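Local coordinates for protein SmhB (PDB 6ZZ5) that forms one component of the tripartite alpha-pore-forming toxin Smh of Serratia marcescens and, here in its soluble state, probably helps to build the membrane pore, at residues D111-Y116 against D286-E291; V193-A198 against A350-R355; E293-N298 against Q311-A316. All blocks are in the same frame, centred on the assembly; numbering follows the deposited sequence.

Interaction 1 (D111-Y116 against D286-E291); sequences DKAKEY and DSLTSE. With EDO (1,2-ethanediol), chain J; EDO (1,2-ethanediol), chain I.
With chi1 at 57°, Thr289 sends CG2 anti to its own carbonyl carbon and against the backbone of helix 99-151 at Ala113 and Lys114, while Lys114 (chi1 -79°) lays CG back beside its own N. This methyl carries the contact: Thr289 CG2 sits 3.4 Å from Ala113 CB, tighter than usual, and 3.5 Å from Lys114 N. The aliphatic start of Lys114 flanks it, CG 4.1 Å from Thr289 CG2. A looser touch, Leu288 CD2 to Ala113 CB at 4.4 Å, extends the apolar patch, and Leu288 also meets Tyr82 of helix 44-92. The hydroxyl of Thr289 bonds across the seam to Gln117 OE1 of helix 99-151, and to Trp285 O; Gln117 NE2 also holds Asp286 OD1. Beyond CG the lysine bends away, its NZ forming a salt bridge, with a weak hydrogen bond, to Asp111 OD1 at 3.3 Å, and a long, weak ion pair to Glu293. The CA atoms of Ala113 and Thr289 are 5.7 Å apart, and the axes of the two segments come within 9.1 Å, their N-to-C directions 160° apart. Such near-antiparallel packing of long helices, here with small side chains at the seam, characterises helical bundles like that of HBL-family toxins.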
ATOM      1  N   ASP A 111      27.304   3.763  10.105  1.00 21.11           N
ATOM      2  CA  ASP A 111      26.890   2.518  10.800  1.00 24.81           C
ATOM      3  C   ASP A 111      25.384   2.618  11.102  1.00 25.64           C
ATOM      4  O   ASP A 111      24.661   1.661  10.844  1.00 21.59           O
ATOM      5  CB  ASP A 111      27.684   2.228  12.082  1.00 27.63           C
ATOM      6  CG  ASP A 111      29.145   1.877  11.875  1.00 39.93           C
ATOM      7  OD1 ASP A 111      29.529   1.530  10.730  1.00 29.68           O
ATOM      8  OD2 ASP A 111      29.893   1.993  12.861  1.00 47.19           O
ATOM      9  N   LYS A 112      24.896   3.757  11.568  1.00 21.14           N
ATOM     10  CA  LYS A 112      23.448   3.898  11.875  1.00 26.40           C
ATOM     11  C   LYS A 112      22.643   3.823  10.551  1.00 23.79           C
ATOM     12  O   LYS A 112      21.636   3.081  10.486  1.00 26.63           O
ATOM     13  CB  LYS A 112      23.240   5.152  12.723  1.00 25.14           C
ATOM     14  CG  LYS A 112      21.797   5.391  13.166  1.00 31.02           C
ATOM     15  CD  LYS A 112      21.296   4.271  14.109  1.00 48.71           C
ATOM     16  CE  LYS A 112      22.312   3.800  15.128  1.00 60.16           C
ATOM     17  NZ  LYS A 112      21.741   3.720  16.487  1.00 61.44           N
ATOM     18  N   ALA A 113      23.036   4.537   9.516  1.00 21.11           N
ATOM     19  CA  ALA A 113      22.383   4.482   8.196  1.00 23.30           C
ATOM     20  C   ALA A 113      22.373   3.026   7.703  1.00 28.72           C
ATOM     21  O   ALA A 113      21.369   2.608   7.119  1.00 21.06           O
ATOM     22  CB  ALA A 113      23.042   5.388   7.181  1.00 23.84           C
ATOM     23  N   LYS A 114      23.479   2.311   7.820  1.00 22.89           N
ATOM     24  CA  LYS A 114      23.565   0.895   7.374  1.00 24.58           C
ATOM     25  C   LYS A 114      22.572   0.015   8.145  1.00 23.38           C
ATOM     26  O   LYS A 114      22.029  -0.933   7.551  1.00 21.19           O
ATOM     27  CB  LYS A 114      24.961   0.329   7.578  1.00 28.10           C
ATOM     28  CG  LYS A 114      25.952   0.737   6.509  1.00 40.59           C
ATOM     29  CD  LYS A 114      27.314   0.104   6.683  1.00 61.65           C
ATOM     30  CE  LYS A 114      28.313   1.074   7.277  1.00 75.88           C
ATOM     31  NZ  LYS A 114      29.594   0.403   7.590  1.00 88.41           N
ATOM     32  N   GLU A 115      22.366   0.277   9.429  1.00 17.02           N
ATOM     33  CA  GLU A 115      21.402  -0.487  10.240  1.00 22.36           C
ATOM     34  C   GLU A 115      20.002  -0.177   9.683  1.00 26.05           C
ATOM     35  O   GLU A 115      19.189  -1.096   9.549  1.00 19.81           O
ATOM     36  CB  GLU A 115      21.639  -0.145  11.706  1.00 23.56           C
ATOM     37  CG  GLU A 115      20.618  -0.651  12.668  1.00 35.48           C
ATOM     38  CD  GLU A 115      20.756  -0.026  14.075  1.00 58.73           C
ATOM     39  OE1 GLU A 115      21.909   0.138  14.588  1.00 35.89           O
ATOM     40  OE2 GLU A 115      19.708   0.330  14.667  1.00 61.69           O
ATOM     41  N   TYR A 116      19.704   1.072   9.350  1.00 18.48           N
ATOM     42  CA  TYR A 116      18.361   1.452   8.830  1.00 17.12           C
ATOM     43  C   TYR A 116      18.175   0.851   7.430  1.00 20.15           C
ATOM     44  O   TYR A 116      17.075   0.420   7.091  1.00 20.62           O
ATOM     45  CB  TYR A 116      18.153   2.963   8.862  1.00 20.97           C
ATOM     46  CG  TYR A 116      18.100   3.569  10.246  1.00 21.83           C
ATOM     47  CD1 TYR A 116      17.704   2.811  11.331  1.00 22.84           C
ATOM     48  CD2 TYR A 116      18.426   4.897  10.473  1.00 23.75           C
ATOM     49  CE1 TYR A 116      17.624   3.338  12.613  1.00 28.28           C
ATOM     50  CE2 TYR A 116      18.347   5.450  11.763  1.00 27.86           C
ATOM     51  CZ  TYR A 116      17.901   4.677  12.819  1.00 31.89           C
ATOM     52  OH  TYR A 116      17.852   5.156  14.101  1.00 43.88           O
ATOM     53  N   ASP A 286      20.536   2.786   0.313  1.00 18.88           N
ATOM     54  CA  ASP A 286      21.841   2.378  -0.259  1.00 21.85           C
ATOM     55  C   ASP A 286      22.609   3.631  -0.734  1.00 21.52           C
ATOM     56  O   ASP A 286      23.840   3.693  -0.525  1.00 22.80           O
ATOM     57  CB  ASP A 286      21.690   1.368  -1.398  1.00 22.90           C
ATOM     58  CG  ASP A 286      23.034   0.746  -1.730  1.00 34.25           C
ATOM     59  OD1 ASP A 286      23.627   0.134  -0.825  1.00 35.21           O
ATOM     60  OD2 ASP A 286      23.486   0.924  -2.865  1.00 39.52           O
ATOM     61  N   SER A 287      21.921   4.569  -1.379  1.00 18.24           N
ATOM     62  CA  SER A 287      22.585   5.770  -1.948  1.00 22.28           C
ATOM     63  C   SER A 287      23.109   6.618  -0.788  1.00 25.07           C
ATOM     64  O   SER A 287      24.201   7.156  -0.917  1.00 21.20           O
ATOM     65  CB  SER A 287      21.730   6.549  -2.887  1.00 23.40           C
ATOM     66  OG  SER A 287      20.701   7.242  -2.191  1.00 29.74           O
ATOM     67  N   LEU A 288      22.361   6.711   0.309  1.00 17.31           N
ATOM     68  CA  LEU A 288      22.758   7.486   1.494  1.00 18.64           C
ATOM     69  C   LEU A 288      23.964   6.799   2.156  1.00 20.83           C
ATOM     70  O   LEU A 288      24.957   7.490   2.394  1.00 18.37           O
ATOM     71  CB  LEU A 288      21.578   7.647   2.460  1.00 20.52           C
ATOM     72  CG  LEU A 288      21.905   8.339   3.776  1.00 17.93           C
ATOM     73  CD1 LEU A 288      22.285   9.803   3.460  1.00 23.90           C
ATOM     74  CD2 LEU A 288      20.742   8.250   4.744  1.00 18.27           C
ATOM     75  N   THR A 289      23.914   5.505   2.452  1.00 17.36           N
ATOM     76  CA  THR A 289      25.049   4.810   3.131  1.00 20.78           C
ATOM     77  C   THR A 289      26.313   4.866   2.262  1.00 23.15           C
ATOM     78  O   THR A 289      27.403   5.114   2.806  1.00 22.59           O
ATOM     79  CB  THR A 289      24.675   3.387   3.537  1.00 21.41           C
ATOM     80  OG1 THR A 289      24.281   2.746   2.337  1.00 31.85           O
ATOM     81  CG2 THR A 289      23.530   3.358   4.504  1.00 19.20           C
ATOM     82  N   SER A 290      26.165   4.673   0.964  1.00 22.61           N
ATOM     83  CA  SER A 290      27.283   4.764  -0.008  0.50 26.08           C
ATOM     84  C   SER A 290      27.924   6.149   0.069  1.00 29.10           C
ATOM     85  O   SER A 290      29.187   6.228   0.093  1.00 23.43           O
ATOM     86  CB  SER A 290      26.832   4.485  -1.401  0.50 22.46           C
ATOM     87  OG  SER A 290      26.631   3.107  -1.573  0.50 23.44           O
ATOM     88  N   GLU A 291      27.096   7.194   0.100  1.00 24.85           N
ATOM     89  CA  GLU A 291      27.643   8.558   0.210  1.00 21.67           C
ATOM     90  C   GLU A 291      28.425   8.677   1.529  1.00 21.01           C
ATOM     91  O   GLU A 291      29.583   9.217   1.511  1.00 21.98           O
ATOM     92  CB  GLU A 291      26.582   9.642   0.075  1.00 23.05           C
ATOM     93  CG  GLU A 291      27.230  11.017   0.051  1.00 33.85           C
ATOM     94  CD  GLU A 291      26.385  12.278  -0.121  1.00 54.76           C
ATOM     95  OE1 GLU A 291      25.254  12.213  -0.681  1.00 42.83           O
ATOM     96  OE2 GLU A 291      26.885  13.359   0.293  1.00 49.83           O
TER
HETATM   97  C1  EDO J 408      24.538  16.346  -2.178  1.00 54.23           C
HETATM   98  O1  EDO J 408      23.127  16.449  -2.051  1.00 48.94           O
HETATM   99  C2  EDO J 408      24.975  14.964  -1.924  1.00 60.12           C
HETATM  100  O2  EDO J 408      24.166  14.355  -0.930  1.00 46.40           O
HETATM  101  C1  EDO I 407      25.212  14.514   3.355  1.00 41.36           C
HETATM  102  O1  EDO I 407      25.002  15.017   2.046  1.00 53.87           O
HETATM  103  C2  EDO I 407      24.556  13.206   3.548  1.00 42.26           C
HETATM  104  O2  EDO I 407      23.152  13.295   3.394  1.00 43.02           O

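Interaction 2 (V193-A198 against A350-R355); sequences VTAIGA and ADFVKR
The small mixed beta-sheet beside the helical body meets the C-terminal helix 349-359 where Ala195, on the inner strand 191-196, faces Phe352. The methyl of Ala195 lies obliquely to the ring, its CB 3.5 Å from Phe352 CE2 and 3.9 Å from Phe352 CD2, so one ortho-meta side of the phenyl does the touching. Phe352 reaches the strand because its CG stands opposite the backbone N (chi1 -178°), which carries the ring out from the helix toward the sheet. Farther along, strand and helix are joined by solvent rather than side chains. Ala198 O and Ala350 N stand 4.5 Å apart, and a water spans the gap, donating to Ala198 O at 2.8 Å and accepting from Ala350 N at 3.1 Å. It thereby serves a carbonyl just past the strand and an amide in the first turn of the helix. Val353 extends the packing to Ala217 on the neighbouring strand, and Leu237 of helix 230-245 backs both Ala350 and Val353. Thr194 and Ile196 point away and meet helix 4-30. The sheet is thus covered by helix 349-359 on one face and by helix 4-30 on the other, consistent with the head region that carries the beta element in soluble ClyA-like and HBL-like toxins.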
ATOM      1  N   VAL A 193      -9.636   8.938   4.498  1.00 17.66           N
ATOM      2  CA  VAL A 193     -10.938   8.337   4.896  1.00 22.59           C
ATOM      3  C   VAL A 193     -11.139   7.080   4.052  1.00 21.05           C
ATOM      4  O   VAL A 193     -10.956   7.192   2.777  1.00 20.03           O
ATOM      5  CB  VAL A 193     -12.089   9.318   4.634  1.00 25.52           C
ATOM      6  CG1 VAL A 193     -13.412   8.689   5.035  1.00 26.27           C
ATOM      7  CG2 VAL A 193     -11.868  10.626   5.375  1.00 30.96           C
ATOM      8  N   THR A 194     -11.605   6.000   4.662  1.00 18.96           N
ATOM      9  CA  THR A 194     -11.693   4.684   3.986  1.00 19.19           C
ATOM     10  C   THR A 194     -13.052   4.078   4.266  1.00 18.37           C
ATOM     11  O   THR A 194     -13.726   4.424   5.270  1.00 22.07           O
ATOM     12  CB  THR A 194     -10.555   3.715   4.369  1.00 18.29           C
ATOM     13  OG1 THR A 194     -10.659   3.323   5.736  1.00 20.64           O
ATOM     14  CG2 THR A 194      -9.203   4.334   4.186  1.00 20.88           C
ATOM     15  N   ALA A 195     -13.464   3.237   3.319  1.00 16.05           N
ATOM     16  CA  ALA A 195     -14.727   2.521   3.386  1.00 16.20           C
ATOM     17  C   ALA A 195     -14.590   1.257   2.570  1.00 15.65           C
ATOM     18  O   ALA A 195     -13.789   1.239   1.592  1.00 19.07           O
ATOM     19  CB  ALA A 195     -15.848   3.393   2.890  1.00 16.95           C
ATOM     20  N   ILE A 196     -15.215   0.216   3.084  1.00 17.52           N
ATOM     21  CA  ILE A 196     -15.226  -1.121   2.435  1.00 17.21           C
ATOM     22  C   ILE A 196     -16.657  -1.499   2.090  1.00 18.98           C
ATOM     23  O   ILE A 196     -17.539  -1.338   2.933  1.00 20.70           O
ATOM     24  CB  ILE A 196     -14.547  -2.101   3.410  1.00 19.72           C
ATOM     25  CG1 ILE A 196     -13.042  -1.801   3.465  1.00 19.28           C
ATOM     26  CG2 ILE A 196     -14.818  -3.542   2.984  1.00 19.03           C
ATOM     27  CD1 ILE A 196     -12.370  -2.287   4.723  1.00 23.84           C
ATOM     28  N   GLY A 197     -16.901  -2.013   0.885  1.00 19.22           N
ATOM     29  CA  GLY A 197     -18.260  -2.423   0.520  1.00 19.38           C
ATOM     30  C   GLY A 197     -18.247  -3.337  -0.694  1.00 16.39           C
ATOM     31  O   GLY A 197     -17.190  -3.548  -1.286  1.00 16.53           O
ATOM     32  N   ALA A 198     -19.419  -3.781  -1.113  1.00 16.85           N
ATOM     33  CA  ALA A 198     -19.550  -4.745  -2.229  1.00 17.70           C
ATOM     34  C   ALA A 198     -19.024  -4.155  -3.540  1.00 17.95           C
ATOM     35  O   ALA A 198     -19.240  -2.976  -3.828  1.00 20.49           O
ATOM     36  CB  ALA A 198     -20.970  -5.223  -2.341  1.00 21.81           C
ATOM     37  N   ALA A 350     -19.634   1.394  -4.590  1.00 18.77           N
ATOM     38  CA  ALA A 350     -19.941   2.451  -5.590  1.00 19.92           C
ATOM     39  C   ALA A 350     -21.149   3.312  -5.173  1.00 20.16           C
ATOM     40  O   ALA A 350     -21.086   4.545  -5.349  1.00 23.14           O
ATOM     41  CB  ALA A 350     -20.184   1.859  -6.966  1.00 21.65           C
ATOM     42  N   ASP A 351     -22.196   2.726  -4.610  0.50 23.29           N
ATOM     43  CA  ASP A 351     -23.391   3.471  -4.124  0.50 24.07           C
ATOM     44  C   ASP A 351     -22.962   4.402  -2.981  0.50 24.64           C
ATOM     45  O   ASP A 351     -23.351   5.563  -2.985  0.50 26.40           O
ATOM     46  CB  ASP A 351     -24.472   2.490  -3.679  0.50 29.97           C
ATOM     47  CG  ASP A 351     -25.802   3.126  -3.349  0.50 30.47           C
ATOM     48  OD1 ASP A 351     -26.086   4.215  -3.864  0.50 29.87           O
ATOM     49  OD2 ASP A 351     -26.527   2.512  -2.578  0.50 32.87           O
ATOM     50  N   PHE A 352     -22.150   3.910  -2.043  1.00 23.86           N
ATOM     51  CA  PHE A 352     -21.688   4.709  -0.882  1.00 21.94           C
ATOM     52  C   PHE A 352     -20.876   5.919  -1.367  1.00 23.58           C
ATOM     53  O   PHE A 352     -21.071   7.032  -0.894  1.00 23.42           O
ATOM     54  CB  PHE A 352     -20.778   3.861  -0.000  1.00 21.98           C
ATOM     55  CG  PHE A 352     -20.304   4.575   1.231  1.00 23.90           C
ATOM     56  CD1 PHE A 352     -21.149   4.717   2.332  1.00 25.75           C
ATOM     57  CD2 PHE A 352     -18.988   5.041   1.300  1.00 23.56           C
ATOM     58  CE1 PHE A 352     -20.691   5.377   3.468  1.00 27.00           C
ATOM     59  CE2 PHE A 352     -18.529   5.663   2.446  1.00 24.00           C
ATOM     60  CZ  PHE A 352     -19.396   5.851   3.518  1.00 24.81           C
ATOM     61  N   VAL A 353     -19.939   5.684  -2.280  1.00 20.99           N
ATOM     62  CA  VAL A 353     -19.086   6.765  -2.822  1.00 21.43           C
ATOM     63  C   VAL A 353     -19.945   7.708  -3.660  1.00 22.20           C
ATOM     64  O   VAL A 353     -19.723   8.928  -3.564  1.00 22.36           O
ATOM     65  CB  VAL A 353     -17.867   6.187  -3.555  1.00 21.84           C
ATOM     66  CG1 VAL A 353     -17.127   7.266  -4.327  1.00 25.22           C
ATOM     67  CG2 VAL A 353     -16.954   5.482  -2.563  1.00 21.96           C
ATOM     68  N   LYS A 354     -20.921   7.197  -4.410  1.00 24.16           N
ATOM     69  CA  LYS A 354     -21.797   8.082  -5.213  1.00 28.56           C
ATOM     70  C   LYS A 354     -22.558   9.023  -4.274  1.00 28.76           C
ATOM     71  O   LYS A 354     -22.580  10.229  -4.532  1.00 26.95           O
ATOM     72  CB  LYS A 354     -22.719   7.278  -6.108  1.00 30.72           C
ATOM     73  CG  LYS A 354     -23.491   8.080  -7.152  1.00 36.70           C
ATOM     74  CD  LYS A 354     -23.969   7.121  -8.250  1.00 47.94           C
ATOM     75  CE  LYS A 354     -25.402   7.334  -8.676  1.00 69.94           C
ATOM     76  NZ  LYS A 354     -25.498   8.489  -9.596  1.00 88.55           N
ATOM     77  N   ARG A 355     -23.080   8.537  -3.157  1.00 30.01           N
ATOM     78  CA  ARG A 355     -23.763   9.409  -2.155  1.00 28.63           C
ATOM     79  C   ARG A 355     -22.801  10.447  -1.603  1.00 27.29           C
ATOM     80  O   ARG A 355     -23.209  11.583  -1.454  1.00 34.14           O
ATOM     81  CB  ARG A 355     -24.362   8.579  -1.029  1.00 28.19           C
ATOM     82  CG  ARG A 355     -25.641   7.881  -1.468  1.00 34.01           C
ATOM     83  CD  ARG A 355     -25.887   6.649  -0.640  1.00 39.97           C
ATOM     84  NE  ARG A 355     -26.942   5.839  -1.198  1.00 45.97           N
ATOM     85  CZ  ARG A 355     -28.202   5.869  -0.819  1.00 45.36           C
ATOM     86  NH1 ARG A 355     -28.603   6.660   0.169  1.00 48.63           N
ATOM     87  NH2 ARG A 355     -29.059   5.064  -1.419  1.00 49.15           N
TER
HETATM   88  O   HOH W   1     -19.664  -1.323  -5.987  1.00 19.46           O

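Interaction 3 (E293-N298 against Q311-A316); sequences ETLNAN and QLFLTA
Leu295 and Leu312 reach for each other tip to tip, and both methyls of Leu295 share one methyl of its partner. Leu312 CD2 lies 3.7 Å from Leu295 CD1 and 3.8 Å from Leu295 CD2, so it settles against the fork of the opposing isobutyl group instead of meeting a single branch. The two leucines get there by different routes. In Leu295 the CG atom lies beside the backbone N (chi1 -66°); in Leu312 it swings across to stand opposite the N (chi1 180°). Each side chain leaves its helix toward the other, and together they bridge helices whose Leu295 and Leu312 CA atoms are 10.2 Å apart. The connection is that of an alpha-alpha hairpin: helix 252-300 ends, the chain turns through a short loop, and helix 306-319 runs back in a roughly antiparallel sense. Ile304 of that loop touches Leu295 as well, so the turn shares the apolar cluster, and its backbone is hydrogen-bonded to Asn298. Phe313 joins from one side. Its CB does not aim at helix 252-300, yet with CG beside the backbone N (chi1 -81°) the ring comes round to Leu295, bringing CE2 to 4.4 Å from Leu295 CD1 in an oblique approach. The same ring packs on Ile89 and Gln86 of helix 44-92 and on Leu106 of helix 99-151, which ties the hairpin to the main bundle. On the return helix Thr315 folds its hydroxyl back, OG1 donating to Gln311 O at 2.9 Å. That carbonyl also receives Thr315 N at 3.0 Å, the two donors arriving from opposite faces of its plane. One turn is thus held by two bonds from a single residue, while Phe313 O accepts a hydrogen bond from Ser90 OG of helix 44-92.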
ATOM      1  N   GLU A 293      29.786   6.487   3.533  1.00 19.43           N
ATOM      2  CA  GLU A 293      31.005   5.646   3.506  1.00 21.68           C
ATOM      3  C   GLU A 293      32.068   6.313   2.628  1.00 20.14           C
ATOM      4  O   GLU A 293      33.224   6.315   3.032  1.00 20.78           O
ATOM      5  CB  GLU A 293      30.712   4.223   3.021  1.00 24.31           C
ATOM      6  CG  GLU A 293      29.990   3.407   4.086  1.00 29.71           C
ATOM      7  CD  GLU A 293      29.311   2.119   3.638  1.00 45.86           C
ATOM      8  OE1 GLU A 293      29.488   1.749   2.479  1.00 37.10           O
ATOM      9  OE2 GLU A 293      28.576   1.505   4.470  1.00 49.81           O
ATOM     10  N   THR A 294      31.683   6.866   1.480  1.00 20.49           N
ATOM     11  CA  THR A 294      32.630   7.563   0.579  1.00 23.84           C
ATOM     12  C   THR A 294      33.248   8.784   1.274  1.00 21.19           C
ATOM     13  O   THR A 294      34.498   8.979   1.148  1.00 21.23           O
ATOM     14  CB  THR A 294      31.985   7.879  -0.770  1.00 25.63           C
ATOM     15  OG1 THR A 294      31.515   6.619  -1.231  1.00 21.88           O
ATOM     16  CG2 THR A 294      32.987   8.388  -1.783  1.00 25.25           C
ATOM     17  N   LEU A 295      32.447   9.581   1.959  1.00 20.36           N
ATOM     18  CA  LEU A 295      32.955  10.743   2.716  1.00 21.84           C
ATOM     19  C   LEU A 295      34.006  10.275   3.720  1.00 21.68           C
ATOM     20  O   LEU A 295      35.087  10.919   3.830  1.00 19.70           O
ATOM     21  CB  LEU A 295      31.798  11.473   3.396  1.00 21.91           C
ATOM     22  CG  LEU A 295      30.799  12.147   2.442  1.00 23.67           C
ATOM     23  CD1 LEU A 295      29.582  12.607   3.213  1.00 22.08           C
ATOM     24  CD2 LEU A 295      31.401  13.329   1.684  1.00 24.45           C
ATOM     25  N   ASN A 296      33.694   9.223   4.476  1.00 25.99           N
ATOM     26  CA  ASN A 296      34.561   8.662   5.550  1.00 24.47           C
ATOM     27  C   ASN A 296      35.911   8.233   4.959  1.00 21.35           C
ATOM     28  O   ASN A 296      36.931   8.662   5.447  1.00 23.62           O
ATOM     29  CB  ASN A 296      33.852   7.493   6.260  1.00 22.64           C
ATOM     30  CG  ASN A 296      34.558   7.145   7.556  1.00 25.96           C
ATOM     31  OD1 ASN A 296      35.516   7.798   7.936  1.00 24.42           O
ATOM     32  ND2 ASN A 296      34.006   6.233   8.315  1.00 28.59           N
ATOM     33  N   ALA A 297      35.899   7.440   3.887  1.00 22.70           N
ATOM     34  CA  ALA A 297      37.105   6.979   3.162  1.00 22.44           C
ATOM     35  C   ALA A 297      37.880   8.184   2.605  1.00 22.84           C
ATOM     36  O   ALA A 297      39.131   8.250   2.776  1.00 24.46           O
ATOM     37  CB  ALA A 297      36.720   5.965   2.061  1.00 22.72           C
ATOM     38  N   ASN A 298      37.179   9.160   2.053  1.00 21.32           N
ATOM     39  CA  ASN A 298      37.802  10.315   1.366  1.00 22.67           C
ATOM     40  C   ASN A 298      38.477  11.232   2.392  1.00 20.82           C
ATOM     41  O   ASN A 298      39.566  11.784   2.143  1.00 20.82           O
ATOM     42  CB  ASN A 298      36.790  11.019   0.459  1.00 23.38           C
ATOM     43  CG  ASN A 298      36.663  10.313  -0.880  1.00 26.36           C
ATOM     44  OD1 ASN A 298      37.487   9.482  -1.203  1.00 29.60           O
ATOM     45  ND2 ASN A 298      35.606  10.576  -1.626  1.00 24.93           N
ATOM     46  N   GLN A 311      31.102  22.619   4.724  1.00 25.13           N
ATOM     47  CA  GLN A 311      30.285  23.129   3.591  1.00 26.31           C
ATOM     48  C   GLN A 311      29.118  22.162   3.373  1.00 23.22           C
ATOM     49  O   GLN A 311      27.946  22.610   3.273  1.00 21.95           O
ATOM     50  CB  GLN A 311      31.116  23.291   2.303  1.00 27.33           C
ATOM     51  CG  GLN A 311      30.424  23.992   1.120  1.00 51.54           C
ATOM     52  CD  GLN A 311      29.336  23.240   0.353  1.00 83.38           C
ATOM     53  OE1 GLN A 311      29.400  22.006   0.158  1.00 48.54           O
ATOM     54  NE2 GLN A 311      28.297  23.974  -0.082  1.00 47.24           N
ATOM     55  N   LEU A 312      29.408  20.863   3.283  1.00 22.73           N
ATOM     56  CA  LEU A 312      28.410  19.868   2.863  1.00 23.24           C
ATOM     57  C   LEU A 312      27.310  19.758   3.917  1.00 20.28           C
ATOM     58  O   LEU A 312      26.114  19.774   3.549  1.00 20.08           O
ATOM     59  CB  LEU A 312      29.109  18.536   2.667  1.00 22.63           C
ATOM     60  CG  LEU A 312      28.166  17.413   2.235  1.00 31.65           C
ATOM     61  CD1 LEU A 312      27.648  17.676   0.846  1.00 29.00           C
ATOM     62  CD2 LEU A 312      28.903  16.100   2.274  1.00 36.15           C
ATOM     63  N   PHE A 313      27.680  19.687   5.177  1.00 22.61           N
ATOM     64  CA  PHE A 313      26.717  19.481   6.284  1.00 20.59           C
ATOM     65  C   PHE A 313      25.996  20.792   6.620  1.00 20.77           C
ATOM     66  O   PHE A 313      24.813  20.710   6.959  1.00 22.74           O
ATOM     67  CB  PHE A 313      27.401  18.809   7.473  1.00 18.66           C
ATOM     68  CG  PHE A 313      27.517  17.323   7.267  1.00 21.84           C
ATOM     69  CD1 PHE A 313      26.470  16.490   7.575  1.00 22.18           C
ATOM     70  CD2 PHE A 313      28.649  16.752   6.709  1.00 19.29           C
ATOM     71  CE1 PHE A 313      26.581  15.116   7.394  1.00 27.15           C
ATOM     72  CE2 PHE A 313      28.740  15.392   6.485  1.00 22.78           C
ATOM     73  CZ  PHE A 313      27.708  14.560   6.828  1.00 21.74           C
ATOM     74  N   LEU A 314      26.632  21.954   6.550  1.00 19.16           N
ATOM     75  CA  LEU A 314      25.850  23.205   6.743  1.00 20.41           C
ATOM     76  C   LEU A 314      24.823  23.311   5.623  1.00 18.97           C
ATOM     77  O   LEU A 314      23.682  23.462   5.948  1.00 17.98           O
ATOM     78  CB  LEU A 314      26.755  24.422   6.797  1.00 20.67           C
ATOM     79  CG  LEU A 314      27.657  24.549   8.030  1.00 24.25           C
ATOM     80  CD1 LEU A 314      28.743  25.586   7.819  1.00 26.80           C
ATOM     81  CD2 LEU A 314      26.851  24.917   9.260  1.00 23.82           C
ATOM     82  N   THR A 315      25.214  23.176   4.342  1.00 20.32           N
ATOM     83  CA  THR A 315      24.274  23.242   3.195  1.00 20.09           C
ATOM     84  C   THR A 315      23.162  22.187   3.337  1.00 19.03           C
ATOM     85  O   THR A 315      21.944  22.545   3.108  1.00 19.01           O
ATOM     86  CB  THR A 315      25.064  23.184   1.875  1.00 21.22           C
ATOM     87  OG1 THR A 315      25.969  24.288   2.001  1.00 22.17           O
ATOM     88  CG2 THR A 315      24.202  23.306   0.638  1.00 23.49           C
ATOM     89  N   ALA A 316      23.499  20.926   3.585  1.00 18.92           N
ATOM     90  CA  ALA A 316      22.480  19.883   3.756  1.00 22.24           C
ATOM     91  C   ALA A 316      21.400  20.358   4.753  1.00 22.36           C
ATOM     92  O   ALA A 316      20.189  20.324   4.412  1.00 21.11           O
ATOM     93  CB  ALA A 316      23.088  18.593   4.237  1.00 29.59           C
TER

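Interactions 1 and 3 are neighbours at one end of the elongated molecule, their centres about 13 Å apart, and both draw on helix 252-300. Along the chain, interaction 1 closes before interaction 3 opens, and they touch: Glu291 OE2 packs 3.9 Å from Leu312 CD2, and Lys114 faces Glu293 in a long, weak ion pair. The bundle seam thus passes into the terminal hairpin. Interaction 2 lies on the other side of the chain's centre, about 42 Å from interaction 1 and about 50 Å from interaction 3, centre to centre. Its segments alternate with those of interaction 1 and bracket interaction 3, and helix 349-359 comes back to the sheet after the chain has passed through helices 252-300 and 306-319.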